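PDB 3OQQ: putative lipoprotein, which is of unknown function but is probably an extracellular calcium-binding lipoprotein of Bacteroides ovatus. Local coordinates for residues T21-Y26 with V41-S46; H346-A351 with Y375-K380. All coordinates share one frame; numbering follows the deposited sequence.

Contact 1: residues T21-Y26 with V41-S46; sequences TLVNVY and VLVKDS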
loop_
_atom_site.group_PDB
_atom_site.type_symbol
_atom_site.label_atom_id
_atom_site.label_comp_id
_atom_site.label_asym_id
_atom_site.label_seq_id
_atom_site.Cartn_x
_atom_site.Cartn_y
_atom_site.Cartn_z
ATOM N N THR A 21 -22.620 -2.735 17.723
ATOM C CA THR A 21 -22.658 -4.179 17.450
ATOM C C THR A 21 -21.606 -4.593 16.440
ATOM O O THR A 21 -21.226 -5.773 16.384
ATOM C CB THR A 21 -24.042 -4.636 16.975
ATOM O OG1 THR A 21 -24.082 -6.061 17.107
ATOM C CG2 THR A 21 -24.328 -4.259 15.501
ATOM N N LEU A 22 -21.168 -3.642 15.609
ATOM C CA LEU A 22 -20.201 -3.920 14.552
ATOM C C LEU A 22 -18.862 -4.356 15.145
ATOM O O LEU A 22 -18.517 -3.979 16.275
ATOM C CB LEU A 22 -20.049 -2.711 13.627
ATOM C CG LEU A 22 -21.362 -2.083 13.146
ATOM C CD1 LEU A 22 -21.092 -0.863 12.327
ATOM C CD2 LEU A 22 -22.170 -3.058 12.340
ATOM N N VAL A 23 -18.151 -5.227 14.413
ATOM C CA VAL A 23 -16.915 -5.813 14.916
ATOM C C VAL A 23 -15.696 -5.402 14.063
ATOM O O VAL A 23 -15.830 -4.999 12.910
ATOM C CB VAL A 23 -17.032 -7.369 15.045
ATOM C CG1 VAL A 23 -18.149 -7.766 16.018
ATOM C CG2 VAL A 23 -17.235 -8.044 13.683
ATOM N N ASN A 24 -14.509 -5.570 14.638
ATOM C CA ASN A 24 -13.253 -5.311 13.953
ATOM C C ASN A 24 -12.448 -6.592 13.919
ATOM O O ASN A 24 -12.423 -7.306 14.911
ATOM C CB ASN A 24 -12.507 -4.193 14.646
ATOM C CG ASN A 24 -13.229 -2.879 14.534
ATOM O OD1 ASN A 24 -13.659 -2.466 13.461
ATOM N ND2 ASN A 24 -13.424 -2.219 15.651
ATOM N N VAL A 25 -11.853 -6.920 12.756
ATOM C CA VAL A 25 -11.056 -8.138 12.572
ATOM C C VAL A 25 -9.604 -7.727 12.324
ATOM O O VAL A 25 -9.351 -6.858 11.483
ATOM C CB VAL A 25 -11.620 -9.034 11.443
ATOM C CG1 VAL A 25 -10.801 -10.318 11.287
ATOM C CG2 VAL A 25 -13.105 -9.350 11.685
ATOM N N TYR A 26 -8.663 -8.329 13.076
ATOM C CA TYR A 26 -7.218 -8.029 13.022
ATOM C C TYR A 26 -6.395 -9.282 12.717
ATOM O O TYR A 26 -6.816 -10.390 13.065
ATOM C CB TYR A 26 -6.746 -7.467 14.395
ATOM C CG TYR A 26 -7.499 -6.238 14.866
ATOM C CD1 TYR A 26 -8.706 -6.354 15.552
ATOM C CD2 TYR A 26 -6.988 -4.963 14.656
ATOM C CE1 TYR A 26 -9.424 -5.227 15.943
ATOM C CE2 TYR A 26 -7.699 -3.824 15.042
ATOM C CZ TYR A 26 -8.908 -3.963 15.700
ATOM O OH TYR A 26 -9.588 -2.845 16.120
ATOM N N VAL A 41 -17.826 -4.327 10.833
ATOM C CA VAL A 41 -18.498 -5.461 10.191
ATOM C C VAL A 41 -19.729 -5.875 10.965
ATOM O O VAL A 41 -19.634 -6.159 12.154
ATOM C CB VAL A 41 -17.509 -6.657 10.098
ATOM C CG1 VAL A 41 -18.116 -7.844 9.360
ATOM C CG2 VAL A 41 -16.200 -6.227 9.458
ATOM N N LEU A 42 -20.869 -5.968 10.280
ATOM C CA LEU A 42 -22.099 -6.450 10.900
ATOM C C LEU A 42 -22.110 -7.978 10.807
ATOM O O LEU A 42 -21.932 -8.530 9.716
ATOM C CB LEU A 42 -23.330 -5.822 10.209
ATOM C CG LEU A 42 -24.702 -6.431 10.492
ATOM C CD1 LEU A 42 -25.114 -6.243 11.947
ATOM C CD2 LEU A 42 -25.735 -5.839 9.579
ATOM N N VAL A 43 -22.291 -8.657 11.950
ATOM C CA VAL A 43 -22.360 -10.118 11.987
ATOM C C VAL A 43 -23.727 -10.494 12.506
ATOM O O VAL A 43 -23.957 -10.459 13.709
ATOM C CB VAL A 43 -21.223 -10.806 12.800
ATOM C CG1 VAL A 43 -21.302 -12.328 12.673
ATOM C CG2 VAL A 43 -19.845 -10.309 12.374
ATOM N N LYS A 44 -24.645 -10.814 11.589
ATOM C CA LYS A 44 -26.000 -11.269 11.904
ATOM C C LYS A 44 -25.973 -12.777 11.682
ATOM O O LYS A 44 -25.827 -13.230 10.542
ATOM C CB LYS A 44 -27.054 -10.540 11.050
ATOM C CG LYS A 44 -28.489 -10.785 11.502
ATOM C CD LYS A 44 -29.476 -10.599 10.363
ATOM C CE LYS A 44 -30.843 -11.128 10.727
ATOM N NZ LYS A 44 -31.696 -11.319 9.525
ATOM N N ASP A 45 -26.003 -13.537 12.793
ATOM C CA ASP A 45 -25.902 -15.000 12.884
ATOM C C ASP A 45 -24.446 -15.389 12.548
ATOM O O ASP A 45 -23.613 -15.500 13.457
ATOM C CB ASP A 45 -26.949 -15.740 12.008
ATOM C CG ASP A 45 -28.358 -15.160 12.060
ATOM O OD1 ASP A 45 -28.928 -15.077 13.175
ATOM O OD2 ASP A 45 -28.891 -14.800 10.988
ATOM N N SER A 46 -24.124 -15.522 11.250
ATOM C CA SER A 46 -22.758 -15.822 10.822
ATOM C C SER A 46 -22.432 -15.058 9.527
ATOM O O SER A 46 -23.344 -14.641 8.813
ATOM C CB SER A 46 -22.536 -17.326 10.670
ATOM O OG SER A 46 -23.032 -17.817 9.439
HETATM O O HOH W 1 -22.193 -7.437 14.480
#
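In Val-23, CG1 stands anti to the carbonyl carbon (chi1 -60°), which leaves CG2 between the backbone N and that carbon and directed at the valines across the contact. Val-43 answers with its own CG2, 3.7 Å from CG2 of Val-23, the two side chains crossing at about a right angle. The same methyl of Val-23 also packs on CB of Val-41, at 3.9 Å. The backbones of Val-23 and Val-41 form an antiparallel hydrogen-bonded pair: Val-23 N donates to Val-41 O at 2.9 Å, and Val-41 N returns a nearly straight bond to Val-23 O at 3.0 Å. Beyond the pair the chains part, and a water bridges them, donating to Thr-21 O at 2.7 Å and accepting from Val-43 N at 2.8 Å. Leu-22 brings CD2 within 3.7 Å of CB of Leu-42. Leu-103 of strand 96-104 packs against Val-41 and Val-43. This is the frayed end of a beta pairing, illustrating how water can carry on where direct bonding stops. N and O of both Val-23 and Val-41, Thr-21 O and Val-43 N thus each have a polar partner among buried aliphatic side chains.

Contact 2: residues H346-A351 with Y375-K380; sequences HMRGYA and YYSNTK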
loop_
_atom_site.group_PDB
_atom_site.type_symbol
_atom_site.label_atom_id
_atom_site.label_comp_id
_atom_site.label_asym_id
_atom_site.label_seq_id
_atom_site.Cartn_x
_atom_site.Cartn_y
_atom_site.Cartn_z
ATOM N N HIS A 346 8.587 -1.025 -11.976
ATOM C CA HIS A 346 7.526 -1.696 -11.225
ATOM C C HIS A 346 8.137 -2.943 -10.566
ATOM O O HIS A 346 9.269 -3.315 -10.890
ATOM C CB HIS A 346 6.360 -2.077 -12.165
ATOM C CG HIS A 346 5.633 -0.899 -12.748
ATOM N ND1 HIS A 346 4.340 -0.623 -12.395
ATOM C CD2 HIS A 346 6.044 0.019 -13.655
ATOM C CE1 HIS A 346 3.992 0.445 -13.097
ATOM N NE2 HIS A 346 4.990 0.875 -13.858
HETATM N N MSE A 347 7.384 -3.617 -9.691
HETATM C CA MSE A 347 7.859 -4.876 -9.095
HETATM C C MSE A 347 7.701 -6.018 -10.115
HETATM O O MSE A 347 6.994 -5.859 -11.105
HETATM C CB MSE A 347 7.089 -5.203 -7.813
HETATM C CG MSE A 347 7.197 -4.095 -6.771
HETATM SE SE MSE A 347 6.338 -4.509 -5.101
HETATM C CE MSE A 347 4.508 -4.458 -5.693
ATOM N N ARG A 348 8.365 -7.169 -9.872
ATOM C CA ARG A 348 8.288 -8.322 -10.767
ATOM C C ARG A 348 6.842 -8.720 -11.056
ATOM O O ARG A 348 6.035 -8.846 -10.128
ATOM C CB ARG A 348 9.039 -9.508 -10.140
ATOM C CG ARG A 348 9.108 -10.697 -11.051
ATOM C CD ARG A 348 9.825 -11.869 -10.412
ATOM N NE ARG A 348 10.046 -12.928 -11.401
ATOM C CZ ARG A 348 9.232 -13.959 -11.603
ATOM N NH1 ARG A 348 8.125 -14.092 -10.885
ATOM N NH2 ARG A 348 9.520 -14.865 -12.523
ATOM N N GLY A 349 6.548 -8.910 -12.344
ATOM C CA GLY A 349 5.247 -9.351 -12.816
ATOM C C GLY A 349 4.229 -8.247 -12.983
ATOM O O GLY A 349 3.097 -8.532 -13.359
ATOM N N TYR A 350 4.602 -6.987 -12.680
ATOM C CA TYR A 350 3.691 -5.834 -12.780
ATOM C C TYR A 350 3.991 -5.031 -14.028
ATOM O O TYR A 350 5.158 -4.720 -14.319
ATOM C CB TYR A 350 3.791 -4.957 -11.518
ATOM C CG TYR A 350 3.180 -5.597 -10.287
ATOM C CD1 TYR A 350 3.916 -6.473 -9.488
ATOM C CD2 TYR A 350 1.880 -5.286 -9.888
ATOM C CE1 TYR A 350 3.378 -7.009 -8.312
ATOM C CE2 TYR A 350 1.328 -5.830 -8.730
ATOM C CZ TYR A 350 2.086 -6.679 -7.937
ATOM O OH TYR A 350 1.521 -7.208 -6.803
ATOM N N ALA A 351 2.925 -4.688 -14.758
ATOM C CA ALA A 351 2.980 -3.994 -16.045
ATOM C C ALA A 351 3.393 -2.530 -15.947
ATOM O O ALA A 351 3.020 -1.824 -14.996
ATOM C CB ALA A 351 1.609 -4.061 -16.727
ATOM N N TYR A 375 7.320 -9.320 -16.530
ATOM C CA TYR A 375 7.633 -7.882 -16.411
ATOM C C TYR A 375 8.671 -7.612 -15.320
ATOM O O TYR A 375 8.585 -8.209 -14.249
ATOM C CB TYR A 375 6.380 -7.064 -16.070
ATOM C CG TYR A 375 5.357 -6.936 -17.171
ATOM C CD1 TYR A 375 5.658 -6.264 -18.350
ATOM C CD2 TYR A 375 4.050 -7.373 -16.984
ATOM C CE1 TYR A 375 4.701 -6.103 -19.355
ATOM C CE2 TYR A 375 3.077 -7.193 -17.970
ATOM C CZ TYR A 375 3.402 -6.537 -19.144
ATOM O OH TYR A 375 2.440 -6.349 -20.105
ATOM N N TYR A 376 9.603 -6.673 -15.579
ATOM C CA TYR A 376 10.619 -6.198 -14.642
ATOM C C TYR A 376 11.324 -7.332 -13.841
ATOM O O TYR A 376 11.403 -7.294 -12.608
ATOM C CB TYR A 376 9.979 -5.173 -13.692
ATOM C CG TYR A 376 9.564 -3.897 -14.397
ATOM C CD1 TYR A 376 10.503 -2.922 -14.728
ATOM C CD2 TYR A 376 8.232 -3.664 -14.731
ATOM C CE1 TYR A 376 10.125 -1.740 -15.372
ATOM C CE2 TYR A 376 7.843 -2.494 -15.387
ATOM C CZ TYR A 376 8.790 -1.530 -15.695
ATOM O OH TYR A 376 8.392 -0.366 -16.312
ATOM N N SER A 377 11.890 -8.313 -14.546
ATOM C CA SER A 377 12.569 -9.408 -13.846
ATOM C C SER A 377 13.722 -9.910 -14.637
ATOM O O SER A 377 13.563 -10.092 -15.843
ATOM C CB SER A 377 11.592 -10.548 -13.584
ATOM O OG SER A 377 12.181 -11.555 -12.784
ATOM N N ASN A 378 14.889 -10.184 -13.980
ATOM C CA ASN A 378 16.019 -10.732 -14.736
ATOM C C ASN A 378 15.712 -12.212 -15.081
ATOM O O ASN A 378 14.666 -12.727 -14.669
ATOM C CB ASN A 378 17.391 -10.513 -14.035
ATOM C CG ASN A 378 17.751 -11.422 -12.876
ATOM O OD1 ASN A 378 17.004 -12.322 -12.472
ATOM N ND2 ASN A 378 18.887 -11.150 -12.261
ATOM N N THR A 379 16.582 -12.879 -15.853
ATOM C CA THR A 379 16.334 -14.254 -16.312
ATOM C C THR A 379 16.330 -15.288 -15.159
ATOM O O THR A 379 15.861 -16.422 -15.358
ATOM C CB THR A 379 17.337 -14.659 -17.402
ATOM O OG1 THR A 379 18.658 -14.502 -16.883
ATOM C CG2 THR A 379 17.177 -13.840 -18.666
ATOM N N LYS A 380 16.776 -14.872 -13.948
ATOM C CA LYS A 380 16.830 -15.737 -12.769
ATOM C C LYS A 380 15.731 -15.379 -11.719
ATOM O O LYS A 380 15.850 -15.739 -10.548
ATOM C CB LYS A 380 18.238 -15.690 -12.152
ATOM C CG LYS A 380 19.327 -16.227 -13.094
ATOM C CD LYS A 380 20.698 -16.297 -12.428
ATOM C CE LYS A 380 21.424 -14.969 -12.379
ATOM N NZ LYS A 380 22.577 -15.008 -11.437
HETATM O O HOH W 2 10.930 -5.719 -10.581
HETATM O O HOH W 3 11.702 -14.084 -14.175
#
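The ring of Tyr-376 lies with one face over the backbone of His-346, whose N stands 3.6 Å above the ring plane near its centre. The two rings themselves are near parallel, their planes at 30°, but slid apart; the closest approach of the two side chains is CD2 of His-346 to CE2 of Tyr-376, 3.5 Å. At the edge of the tyrosine, Tyr-350 O lies in the ring plane, 3.3 Å from CD2, and the phenol OH is bonded to Glu-344 O. An alanine in place of Tyr-376 would probably open a gap against His-346 and leave Glu-344 O without this partner. One residue earlier, Tyr-375 offers a ring face to CA of Ala-351, a CH-pi contact 3.7 Å from the centroid, and its carbonyl O accepts from Gly-349 N at 2.9 Å. Gly-349, with a positive phi of 84°, belongs to the type II turn from Met-347 to Tyr-350. Arg-348, extended from CG to NE, reaches Ser-377, where NE donates to OG at 2.9 Å; a water bridges NH2 and that OG, which also bonds Ser-382 O. A second water joins the carbonyls of His-346 and Tyr-376. The arrangement thus ties the loop leaving strand 343-346, at the border of a six-stranded antiparallel sheet, to the loop between helix 357-364 and strand 385-388.

How the contacts relate
Contacts 1 and 2 are local solutions set far apart: their centres are 39 Å from each other, on opposite sides of the chain's centre, and their nearest atoms are about 21 Å apart. They follow in series along the chain. Contact 1 has two direct backbone bonds and one bridging water among aliphatic side chains; contact 2 has one backbone bond, one side-chain bond and two bridging waters, mixing aromatic packing with an arginine-serine pair. No active site is known. The side chain of Leu-42 is about 6 Å from a calcium ion and touches the calcium ligand Gln-164, whereas that of Met-347 is about 14 Å from one. The side chain of Arg-348 is about 4 Å from a triethylene glycol, probably a crystallisation additive.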